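Local coordinates for alpha-1,3-glucanase (Bacillus circulans, PDB 5ZRU), which probably hydrolyses the alpha-1,3-glycosidic links of glucans, the part described here belonging to the catalytic unit of a larger GH87-type enzyme that binds calcium and zinc, at residues L378-S383 with I410-G415; V426-G431 with I459-S464; G430-R435 with A474-A479. All coordinates share one frame; numbering follows the deposited sequence.

Interaction 1: L378-S383 with I410-G415; sequences LAVWTS and IAFFGG
L378 and A411 open a run of three main-chain hydrogen bonds, in which A411 N donates to L378 O at 2.8 Å. V380 then bonds on both sides of its residue: its N donates to A411 O at 3.0 Å, and its O accepts from F413 N, also at 3.0 Å. This alternation of partners, with 17° between the end-to-end directions, identifies two parallel strands; they belong to adjacent coils of the parallel beta-helix of the pectate-lyase-like D2 domain, where each coil pairs with the next.

The apolar contacts divide between the two faces. On the face of L378, V380, I410 and F412, V380 CG2 meets F412 CD1 at 3.7 Å, at the edge of the ring and near its plane; CG2 is set there by lying beside the backbone N of V380 (CG1 anti to that N, chi1 178°). On the face of A379 and A411, A379 CB approaches F413 CE2 obliquely at 4.1 Å, and W381 CA reaches the edge of the same ring. The A379 methyl also borders D352, a calcium ligand, and lies about 6 Å from the bound ion.

Among the polar groups, T382 OG1 sits 3.1 Å from G414 CA, a closeness that glycine permits, and is hydrogen-bonded to Y443 O.

Interaction 2: V426-G431 with I459-S464; sequences VDTVGG and INSGTS
The carboxylate of D427 and the carboxamide of N460 lie side by side, pointing the same way, and their planes are only 10° apart. They meet at their edges: N460 ND2 donates to D427 OD1 at 2.9 Å, with the acceptor almost in the amide plane and the syn lone pair of OD1 in use. The carboxylate has further partners, since OD1 also accepts from Q52 NE2 and OD2 from G51 N, whose neighbour S50 belongs to a calcium site. N460 also touches N496.

The backbone continues the match. D427 N bonds to I459 O at 2.9 Å, nearly straight on to the carbonyl, and S461 OG donates to the same oxygen at 3.1 Å from well above the carbonyl plane (60° out of it), so I459 O is gripped by two donors. V426 and I459 run side by side, with V426 CG1 4.0 Å from I459 CB. T428 OG1, placed between its backbone N and carbonyl carbon (chi1 65°), touches S461 CB at 3.2 Å.

Farther on, direct bonds give way to water and packing. One water accepts from G430 N at 3.0 Å and also contacts T463 OG1, which is bonded to R465 N. T463 CG2 presses on G430 C at 3.5 Å.

D427 and N460 both have positive phi and occupy matching places just after paired parallel strands. Such in-register, side-by-side pairing of polar side chains at successive turns, here D427, N460 and probably N496, is characteristic of parallel beta-helices.

Interaction 3: G430-R435 with A474-A479; sequences GGSAIR and AIDLEA
I434 and D476 meet in the tightly packed part of this contact, where the backbones pair as parallel strands. D476 N donates to I434 O at 2.9 Å, and I434 N to A474 O at 3.2 Å, the latter lying in the carbonyl plane. A474 O takes a second, weak bond from A433 N at 2.8 Å, bent to 127° at the hydrogen; the chain turns a corner at A433 and I434, which brings two successive N-H groups towards one oxygen. The pairing carries on to R435, whose CA makes a C-H...O contact with D476 O at 3.1 Å while R435 CB stands 3.5 Å from that oxygen.

Buried side chains fill both faces here. I434 CB stands 4.4 Å from I475 CG1; I434 also touches F453, and I475 touches I458, F489 and I494. On the other face S432 OG, beside its backbone N (chi1 -52°), comes 3.3 Å from D476 CB while bonding to G473 O. The carboxylate of D476 turns to G473 N and to R472 NH1, so both polar groups are satisfied by the chain just before A474.

The looser side begins beyond CB of R435, a residue that is partly exposed. From CG onward its chain extends away from 474-479, and NH2 forms a salt bridge with D376, next to a calcium site.

Strand pairing is thus left to main-chain atoms, while charges are paired outside it: R472 bridges both D476 and E478, and the salt bridge of R435 NH2 with D376 lies beyond the strand pair altogether.

Along the chain, interaction 1 comes first, closing the loop between 378-383 and 410-415 before either of the others opens. Interaction 2 starts at V426, and interaction 3 starts from the last two residues of 426-431, G430 and G431, which the two contacts share. Because 459-464 precedes 474-479, the two later loops cross rather than nest. Interactions 1 and 3 are neighbours on one stack of parallel strands: I410 N and I410 O lie 2.9 Å from A433 O and R435 N respectively, probably hydrogen-bonded, so 378-381, 411-412, 435-437 and 475-478 follow in succession. Interaction 2 sits at the turn leading out of another face, formed by 424-426 and 451-459, and packs against interaction 3 around A433 and A474.

Interaction 1: L378-S383 with I410-G415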
ATOM      1  N   LEU A 378      -0.245  -4.256   4.505  1.00  7.54           N
ATOM      2  CA  LEU A 378       0.782  -5.197   4.934  1.00  8.35           C
ATOM      3  C   LEU A 378       0.087  -6.322   5.683  1.00  9.15           C
ATOM      4  O   LEU A 378      -0.623  -6.068   6.661  1.00 10.49           O
ATOM      5  CB  LEU A 378       1.819  -4.513   5.835  1.00  9.02           C
ATOM      6  CG  LEU A 378       2.484  -3.238   5.293  1.00  8.84           C
ATOM      7  CD1 LEU A 378       3.361  -2.622   6.372  1.00  6.00           C
ATOM      8  CD2 LEU A 378       3.302  -3.526   4.028  1.00  8.81           C
ATOM      9  N   ALA A 379       0.288  -7.556   5.239  1.00  9.08           N
ATOM     10  CA  ALA A 379      -0.444  -8.668   5.828  1.00  9.62           C
ATOM     11  C   ALA A 379       0.467  -9.864   6.055  1.00  9.89           C
ATOM     12  O   ALA A 379       1.387 -10.116   5.273  1.00  7.96           O
ATOM     13  CB  ALA A 379      -1.614  -9.100   4.935  1.00  7.96           C
ATOM     14  N   VAL A 380       0.166 -10.625   7.113  1.00  9.11           N
ATOM     15  CA  VAL A 380       0.728 -11.958   7.326  1.00  7.86           C
ATOM     16  C   VAL A 380      -0.419 -12.961   7.240  1.00  9.40           C
ATOM     17  O   VAL A 380      -1.230 -13.073   8.166  1.00  8.81           O
ATOM     18  CB  VAL A 380       1.453 -12.086   8.673  1.00 10.24           C
ATOM     19  CG1 VAL A 380       1.981 -13.525   8.846  1.00  8.41           C
ATOM     20  CG2 VAL A 380       2.577 -11.094   8.758  1.00  8.85           C
ATOM     21  N   TRP A 381      -0.491 -13.700   6.145  1.00  9.21           N
ATOM     22  CA  TRP A 381      -1.462 -14.788   6.013  1.00  9.03           C
ATOM     23  C   TRP A 381      -0.702 -16.098   6.204  1.00  9.73           C
ATOM     24  O   TRP A 381       0.008 -16.555   5.305  1.00 10.74           O
ATOM     25  CB  TRP A 381      -2.166 -14.725   4.661  1.00 11.65           C
ATOM     26  CG  TRP A 381      -3.077 -15.903   4.402  1.00 12.14           C
ATOM     27  CD1 TRP A 381      -3.604 -16.752   5.327  1.00 13.92           C
ATOM     28  CD2 TRP A 381      -3.537 -16.360   3.129  1.00 12.36           C
ATOM     29  NE1 TRP A 381      -4.369 -17.714   4.713  1.00 15.38           N
ATOM     30  CE2 TRP A 381      -4.348 -17.494   3.359  1.00 15.55           C
ATOM     31  CE3 TRP A 381      -3.350 -15.919   1.818  1.00 17.67           C
ATOM     32  CZ2 TRP A 381      -4.963 -18.197   2.326  1.00 15.13           C
ATOM     33  CZ3 TRP A 381      -3.970 -16.614   0.789  1.00 18.11           C
ATOM     34  CH2 TRP A 381      -4.767 -17.741   1.050  1.00 18.09           C
ATOM     35  N   THR A 382      -0.862 -16.716   7.375  1.00 10.29           N
ATOM     36  CA  THR A 382      -0.154 -17.961   7.684  1.00  9.10           C
ATOM     37  C   THR A 382      -0.910 -19.151   7.083  1.00 12.66           C
ATOM     38  O   THR A 382      -1.490 -19.991   7.777  1.00 12.69           O
ATOM     39  CB  THR A 382       0.040 -18.104   9.190  1.00 10.51           C
ATOM     40  OG1 THR A 382      -1.201 -17.856   9.852  1.00 11.21           O
ATOM     41  CG2 THR A 382       1.079 -17.095   9.702  1.00 10.68           C
ATOM     42  N   SER A 383      -0.883 -19.207   5.750  1.00 12.52           N
ATOM     43  CA  SER A 383      -1.432 -20.327   5.000  1.00 11.40           C
ATOM     44  C   SER A 383      -0.536 -21.557   5.141  1.00 15.70           C
ATOM     45  O   SER A 383       0.624 -21.471   5.553  1.00 12.10           O
ATOM     46  CB  SER A 383      -1.584 -19.955   3.526  1.00 14.20           C
ATOM     47  OG  SER A 383      -0.340 -19.556   2.968  1.00 14.15           O
ATOM     48  N   ILE A 410      -2.791  -2.734   8.141  1.00  6.31           N
ATOM     49  CA  ILE A 410      -1.947  -3.818   8.636  1.00  7.76           C
ATOM     50  C   ILE A 410      -2.853  -4.934   9.122  1.00  8.21           C
ATOM     51  O   ILE A 410      -3.846  -4.669   9.806  1.00  8.59           O
ATOM     52  CB  ILE A 410      -1.025  -3.352   9.783  1.00  9.15           C
ATOM     53  CG1 ILE A 410      -0.056  -2.276   9.287  1.00  8.63           C
ATOM     54  CG2 ILE A 410      -0.294  -4.550  10.413  1.00  8.69           C
ATOM     55  CD1 ILE A 410       0.889  -1.763  10.365  1.00 10.34           C
ATOM     56  N   ALA A 411      -2.513  -6.181   8.784  1.00  6.75           N
ATOM     57  CA  ALA A 411      -3.337  -7.315   9.195  1.00  8.12           C
ATOM     58  C   ALA A 411      -2.482  -8.521   9.566  1.00 11.27           C
ATOM     59  O   ALA A 411      -1.505  -8.834   8.878  1.00  9.67           O
ATOM     60  CB  ALA A 411      -4.314  -7.719   8.083  1.00 10.49           C
ATOM     61  N   PHE A 412      -2.879  -9.220  10.638  1.00  8.77           N
ATOM     62  CA  PHE A 412      -2.303 -10.513  10.985  1.00  9.04           C
ATOM     63  C   PHE A 412      -3.437 -11.529  11.032  1.00  8.58           C
ATOM     64  O   PHE A 412      -4.481 -11.270  11.639  1.00  8.50           O
ATOM     65  CB  PHE A 412      -1.563 -10.503  12.339  1.00  8.35           C
ATOM     66  CG  PHE A 412      -0.367  -9.576  12.402  1.00  8.07           C
ATOM     67  CD1 PHE A 412       0.558  -9.523  11.366  1.00  9.43           C
ATOM     68  CD2 PHE A 412      -0.176  -8.762  13.513  1.00 10.51           C
ATOM     69  CE1 PHE A 412       1.659  -8.678  11.431  1.00  6.96           C
ATOM     70  CE2 PHE A 412       0.925  -7.901  13.596  1.00 12.04           C
ATOM     71  CZ  PHE A 412       1.847  -7.859  12.551  1.00  9.38           C
ATOM     72  N   PHE A 413      -3.227 -12.682  10.400  1.00  9.18           N
ATOM     73  CA  PHE A 413      -4.263 -13.705  10.318  1.00 10.43           C
ATOM     74  C   PHE A 413      -3.911 -15.011  11.022  1.00  9.09           C
ATOM     75  O   PHE A 413      -4.755 -15.915  11.071  1.00  8.31           O
ATOM     76  CB  PHE A 413      -4.594 -13.967   8.845  1.00  7.24           C
ATOM     77  CG  PHE A 413      -5.079 -12.734   8.136  1.00 10.12           C
ATOM     78  CD1 PHE A 413      -6.218 -12.085   8.580  1.00 11.23           C
ATOM     79  CD2 PHE A 413      -4.382 -12.200   7.062  1.00 11.65           C
ATOM     80  CE1 PHE A 413      -6.669 -10.925   7.961  1.00 12.55           C
ATOM     81  CE2 PHE A 413      -4.838 -11.045   6.430  1.00 10.10           C
ATOM     82  CZ  PHE A 413      -5.980 -10.411   6.881  1.00 11.95           C
ATOM     83  N   GLY A 414      -2.714 -15.134  11.580  1.00  8.78           N
ATOM     84  CA  GLY A 414      -2.362 -16.344  12.294  1.00  9.48           C
ATOM     85  C   GLY A 414      -0.882 -16.359  12.616  1.00  9.39           C
ATOM     86  O   GLY A 414      -0.167 -15.383  12.373  1.00 10.95           O
ATOM     87  N   GLY A 415      -0.440 -17.492  13.160  1.00 12.00           N
ATOM     88  CA  GLY A 415       0.947 -17.656  13.548  1.00 12.57           C
ATOM     89  C   GLY A 415       1.289 -17.093  14.917  1.00 13.07           C
ATOM     90  O   GLY A 415       0.429 -17.018  15.803  1.00 13.06           O
TER

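Interaction 2: V426-G431 with I459-S464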
ATOM      1  N   VAL A 426      -3.243   6.244   7.804  1.00 10.16           N
ATOM      2  CA  VAL A 426      -4.083   7.418   7.564  1.00 10.11           C
ATOM      3  C   VAL A 426      -5.062   7.154   6.423  1.00 10.05           C
ATOM      4  O   VAL A 426      -4.682   6.612   5.380  1.00 12.81           O
ATOM      5  CB  VAL A 426      -3.222   8.656   7.237  1.00 11.38           C
ATOM      6  CG1 VAL A 426      -4.095   9.919   7.137  1.00 13.20           C
ATOM      7  CG2 VAL A 426      -2.131   8.840   8.274  1.00 13.29           C
ATOM      8  N   ASP A 427      -6.325   7.551   6.622  1.00 10.94           N
ATOM      9  CA  ASP A 427      -7.307   7.682   5.535  1.00 11.98           C
ATOM     10  C   ASP A 427      -7.683   6.344   4.883  1.00 12.93           C
ATOM     11  O   ASP A 427      -7.734   6.231   3.659  1.00 14.01           O
ATOM     12  CB  ASP A 427      -6.801   8.663   4.466  1.00 10.38           C
ATOM     13  CG  ASP A 427      -6.796  10.098   4.941  1.00 14.34           C
ATOM     14  OD1 ASP A 427      -7.572  10.414   5.864  1.00 11.14           O
ATOM     15  OD2 ASP A 427      -6.026  10.908   4.380  1.00 12.87           O
ATOM     16  N   THR A 428      -7.981   5.332   5.696  1.00 13.21           N
ATOM     17  CA  THR A 428      -8.476   4.094   5.100  1.00 11.08           C
ATOM     18  C   THR A 428      -9.908   4.285   4.611  1.00 10.41           C
ATOM     19  O   THR A 428     -10.655   5.127   5.115  1.00 12.29           O
ATOM     20  CB  THR A 428      -8.419   2.920   6.089  1.00 11.22           C
ATOM     21  OG1 THR A 428      -9.314   3.157   7.179  1.00 11.17           O
ATOM     22  CG2 THR A 428      -7.008   2.735   6.625  1.00 10.22           C
ATOM     23  N   VAL A 429     -10.288   3.491   3.610  1.00  8.40           N
ATOM     24  CA  VAL A 429     -11.630   3.521   3.038  1.00 10.08           C
ATOM     25  C   VAL A 429     -12.193   2.111   3.075  1.00  9.15           C
ATOM     26  O   VAL A 429     -11.555   1.173   2.587  1.00 10.49           O
ATOM     27  CB  VAL A 429     -11.636   4.064   1.594  1.00 11.34           C
ATOM     28  CG1 VAL A 429     -13.028   3.908   0.981  1.00 10.46           C
ATOM     29  CG2 VAL A 429     -11.203   5.541   1.567  1.00 11.26           C
ATOM     30  N   GLY A 430     -13.386   1.962   3.651  1.00 10.31           N
ATOM     31  CA  GLY A 430     -14.019   0.661   3.693  1.00 10.42           C
ATOM     32  C   GLY A 430     -13.385  -0.316   4.651  1.00  9.15           C
ATOM     33  O   GLY A 430     -13.664  -1.516   4.574  1.00  8.17           O
ATOM     34  N   GLY A 431     -12.547   0.154   5.567  1.00  9.41           N
ATOM     35  CA  GLY A 431     -11.877  -0.779   6.451  1.00  9.83           C
ATOM     36  C   GLY A 431     -11.231  -0.164   7.674  1.00  9.91           C
ATOM     37  O   GLY A 431     -11.795   0.740   8.291  1.00  9.74           O
ATOM     38  N   ILE A 459      -5.327   7.701  11.783  1.00 10.14           N
ATOM     39  CA  ILE A 459      -6.050   8.934  11.476  1.00  9.65           C
ATOM     40  C   ILE A 459      -7.127   8.652  10.433  1.00  9.54           C
ATOM     41  O   ILE A 459      -6.845   8.048   9.392  1.00  9.01           O
ATOM     42  CB  ILE A 459      -5.101  10.044  10.972  1.00 10.74           C
ATOM     43  CG1 ILE A 459      -4.000  10.330  11.993  1.00 10.24           C
ATOM     44  CG2 ILE A 459      -5.880  11.338  10.672  1.00 10.99           C
ATOM     45  CD1 ILE A 459      -2.980  11.377  11.522  1.00 12.95           C
ATOM     46  N   ASN A 460      -8.358   9.093  10.713  1.00  9.61           N
ATOM     47  CA  ASN A 460      -9.451   9.068   9.735  1.00  8.46           C
ATOM     48  C   ASN A 460      -9.760   7.654   9.248  1.00 12.54           C
ATOM     49  O   ASN A 460     -10.127   7.456   8.087  1.00 11.16           O
ATOM     50  CB  ASN A 460      -9.149   9.961   8.526  1.00  7.67           C
ATOM     51  CG  ASN A 460      -8.960  11.411   8.887  1.00 13.49           C
ATOM     52  OD1 ASN A 460      -9.482  11.891   9.886  1.00 13.64           O
ATOM     53  ND2 ASN A 460      -8.205  12.127   8.056  1.00 14.58           N
ATOM     54  N   SER A 461      -9.628   6.662  10.124  1.00 10.38           N
ATOM     55  CA  SER A 461      -9.777   5.271   9.714  1.00  8.15           C
ATOM     56  C   SER A 461     -10.988   4.633  10.397  1.00  9.69           C
ATOM     57  O   SER A 461     -11.748   5.285  11.117  1.00  9.64           O
ATOM     58  CB  SER A 461      -8.485   4.495   9.997  1.00  9.82           C
ATOM     59  OG  SER A 461      -7.430   5.033   9.207  1.00 14.09           O
ATOM     60  N   GLY A 462     -11.170   3.335  10.170  1.00  9.65           N
ATOM     61  CA  GLY A 462     -12.430   2.693  10.477  1.00  9.65           C
ATOM     62  C   GLY A 462     -13.448   3.001   9.392  1.00  8.07           C
ATOM     63  O   GLY A 462     -13.210   3.797   8.484  1.00  8.83           O
ATOM     64  N   THR A 463     -14.610   2.351   9.475  1.00  9.85           N
ATOM     65  CA  THR A 463     -15.635   2.600   8.465  1.00  8.88           C
ATOM     66  C   THR A 463     -16.995   2.167   8.990  1.00  9.57           C
ATOM     67  O   THR A 463     -17.102   1.364   9.918  1.00 10.17           O
ATOM     68  CB  THR A 463     -15.339   1.861   7.148  1.00  8.83           C
ATOM     69  OG1 THR A 463     -16.240   2.321   6.119  1.00  9.38           O
ATOM     70  CG2 THR A 463     -15.517   0.338   7.334  1.00  7.52           C
ATOM     71  N   SER A 464     -18.039   2.711   8.367  1.00  9.16           N
ATOM     72  CA  SER A 464     -19.385   2.177   8.514  1.00 11.02           C
ATOM     73  C   SER A 464     -19.798   1.301   7.337  1.00 11.75           C
ATOM     74  O   SER A 464     -20.883   0.706   7.376  1.00 11.85           O
ATOM     75  CB  SER A 464     -20.404   3.321   8.678  1.00 10.84           C
ATOM     76  OG  SER A 464     -20.311   3.933   9.961  1.00  9.63           O
TER
HETATM   77  O   HOH W   1     -10.640   7.792   4.970  1.00 13.01           O
HETATM   78  O   HOH W   2     -14.756   4.278   4.920  1.00  8.58           O

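Interaction 3: G430-R435 with A474-A479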
ATOM      1  N   GLY A 430     -13.386   1.962   3.651  1.00 10.31           N
ATOM      2  CA  GLY A 430     -14.019   0.661   3.693  1.00 10.42           C
ATOM      3  C   GLY A 430     -13.385  -0.316   4.651  1.00  9.15           C
ATOM      4  O   GLY A 430     -13.664  -1.516   4.574  1.00  8.17           O
ATOM      5  N   GLY A 431     -12.547   0.154   5.567  1.00  9.41           N
ATOM      6  CA  GLY A 431     -11.877  -0.779   6.451  1.00  9.83           C
ATOM      7  C   GLY A 431     -11.231  -0.164   7.674  1.00  9.91           C
ATOM      8  O   GLY A 431     -11.795   0.740   8.291  1.00  9.74           O
ATOM      9  N   SER A 432     -10.034  -0.635   8.014  1.00  8.03           N
ATOM     10  CA  SER A 432      -9.445  -0.429   9.330  1.00  9.17           C
ATOM     11  C   SER A 432      -7.985  -0.046   9.168  1.00  9.27           C
ATOM     12  O   SER A 432      -7.361  -0.360   8.157  1.00  7.55           O
ATOM     13  CB  SER A 432      -9.536  -1.704  10.183  1.00 10.07           C
ATOM     14  OG  SER A 432     -10.866  -2.199  10.218  1.00 10.11           O
ATOM     15  N   ALA A 433      -7.433   0.631  10.178  1.00  9.47           N
ATOM     16  CA  ALA A 433      -5.984   0.782  10.203  1.00  9.11           C
ATOM     17  C   ALA A 433      -5.313  -0.550  10.492  1.00  8.28           C
ATOM     18  O   ALA A 433      -4.301  -0.893   9.871  1.00  6.82           O
ATOM     19  CB  ALA A 433      -5.554   1.814  11.243  1.00  7.27           C
ATOM     20  N   ILE A 434      -5.883  -1.319  11.419  1.00  8.39           N
ATOM     21  CA  ILE A 434      -5.344  -2.594  11.871  1.00  8.59           C
ATOM     22  C   ILE A 434      -6.496  -3.584  11.962  1.00  9.20           C
ATOM     23  O   ILE A 434      -7.545  -3.260  12.529  1.00  9.14           O
ATOM     24  CB  ILE A 434      -4.669  -2.472  13.252  1.00 10.52           C
ATOM     25  CG1 ILE A 434      -3.383  -1.655  13.177  1.00  9.00           C
ATOM     26  CG2 ILE A 434      -4.389  -3.858  13.839  1.00  7.72           C
ATOM     27  CD1 ILE A 434      -2.894  -1.233  14.545  1.00  9.69           C
ATOM     28  N   ARG A 435      -6.300  -4.795  11.431  1.00  8.48           N
ATOM     29  CA  ARG A 435      -7.294  -5.836  11.632  1.00  9.11           C
ATOM     30  C   ARG A 435      -6.611  -7.167  11.912  1.00 11.17           C
ATOM     31  O   ARG A 435      -5.475  -7.419  11.491  1.00  8.09           O
ATOM     32  CB  ARG A 435      -8.264  -5.966  10.438  1.00 10.70           C
ATOM     33  CG  ARG A 435      -7.732  -6.735   9.229  1.00 10.36           C
ATOM     34  CD  ARG A 435      -8.822  -6.862   8.169  1.00  9.78           C
ATOM     35  NE  ARG A 435      -8.321  -7.497   6.951  1.00  9.58           N
ATOM     36  CZ  ARG A 435      -9.091  -8.148   6.084  1.00 10.67           C
ATOM     37  NH1 ARG A 435     -10.399  -8.253   6.300  1.00 14.11           N
ATOM     38  NH2 ARG A 435      -8.553  -8.701   5.003  1.00 10.02           N
ATOM     39  N   ALA A 474     -11.470   1.290  13.695  1.00 12.25           N
ATOM     40  CA  ALA A 474     -10.123   1.715  13.322  1.00 11.60           C
ATOM     41  C   ALA A 474      -9.126   0.609  13.644  1.00  9.46           C
ATOM     42  O   ALA A 474      -8.194   0.345  12.873  1.00  9.06           O
ATOM     43  CB  ALA A 474      -9.757   3.021  14.040  1.00  9.27           C
ATOM     44  N   ILE A 475      -9.315  -0.046  14.784  1.00  8.94           N
ATOM     45  CA  ILE A 475      -8.715  -1.343  15.090  1.00  7.48           C
ATOM     46  C   ILE A 475      -9.859  -2.340  15.135  1.00  9.51           C
ATOM     47  O   ILE A 475     -10.808  -2.156  15.904  1.00  8.90           O
ATOM     48  CB  ILE A 475      -7.958  -1.322  16.427  1.00  9.10           C
ATOM     49  CG1 ILE A 475      -6.805  -0.314  16.390  1.00  8.79           C
ATOM     50  CG2 ILE A 475      -7.458  -2.723  16.792  1.00  9.22           C
ATOM     51  CD1 ILE A 475      -6.046  -0.217  17.730  1.00  8.79           C
ATOM     52  N   ASP A 476      -9.778  -3.397  14.322  1.00  9.91           N
ATOM     53  CA  ASP A 476     -10.892  -4.330  14.176  1.00 10.89           C
ATOM     54  C   ASP A 476     -10.416  -5.749  14.431  1.00  9.98           C
ATOM     55  O   ASP A 476      -9.532  -6.252  13.729  1.00 10.90           O
ATOM     56  CB  ASP A 476     -11.537  -4.217  12.789  1.00  9.45           C
ATOM     57  CG  ASP A 476     -12.911  -4.855  12.743  1.00 10.51           C
ATOM     58  OD1 ASP A 476     -13.007  -6.080  12.483  1.00 11.24           O
ATOM     59  OD2 ASP A 476     -13.890  -4.137  13.016  1.00 10.84           O
ATOM     60  N   LEU A 477     -11.020  -6.403  15.415  1.00  7.54           N
ATOM     61  CA  LEU A 477     -10.659  -7.758  15.786  1.00  9.81           C
ATOM     62  C   LEU A 477     -11.879  -8.652  15.623  1.00  8.11           C
ATOM     63  O   LEU A 477     -12.938  -8.384  16.201  1.00 10.21           O
ATOM     64  CB  LEU A 477     -10.133  -7.808  17.223  1.00  9.10           C
ATOM     65  CG  LEU A 477      -9.026  -6.791  17.558  1.00  9.25           C
ATOM     66  CD1 LEU A 477      -8.655  -6.873  19.037  1.00 10.46           C
ATOM     67  CD2 LEU A 477      -7.784  -7.021  16.687  1.00  9.80           C
ATOM     68  N   GLU A 478     -11.718  -9.723  14.858  1.00  9.73           N
ATOM     69  CA  GLU A 478     -12.834 -10.578  14.470  1.00 10.74           C
ATOM     70  C   GLU A 478     -12.450 -12.023  14.754  1.00 10.98           C
ATOM     71  O   GLU A 478     -11.536 -12.558  14.121  1.00 11.42           O
ATOM     72  CB  GLU A 478     -13.177 -10.377  12.996  1.00 10.87           C
ATOM     73  CG  GLU A 478     -14.290 -11.269  12.495  1.00 12.09           C
ATOM     74  CD  GLU A 478     -14.459 -11.172  10.987  1.00 16.30           C
ATOM     75  OE1 GLU A 478     -14.664 -10.047  10.481  1.00 14.95           O
ATOM     76  OE2 GLU A 478     -14.352 -12.220  10.313  1.00 19.16           O
ATOM     77  N   ALA A 479     -13.131 -12.648  15.710  1.00 11.32           N
ATOM     78  CA  ALA A 479     -12.885 -14.056  16.025  1.00 13.31           C
ATOM     79  C   ALA A 479     -13.852 -14.882  15.184  1.00 12.88           C
ATOM     80  O   ALA A 479     -14.820 -15.471  15.667  1.00 13.20           O
ATOM     81  CB  ALA A 479     -13.026 -14.322  17.518  1.00 13.45           C
TER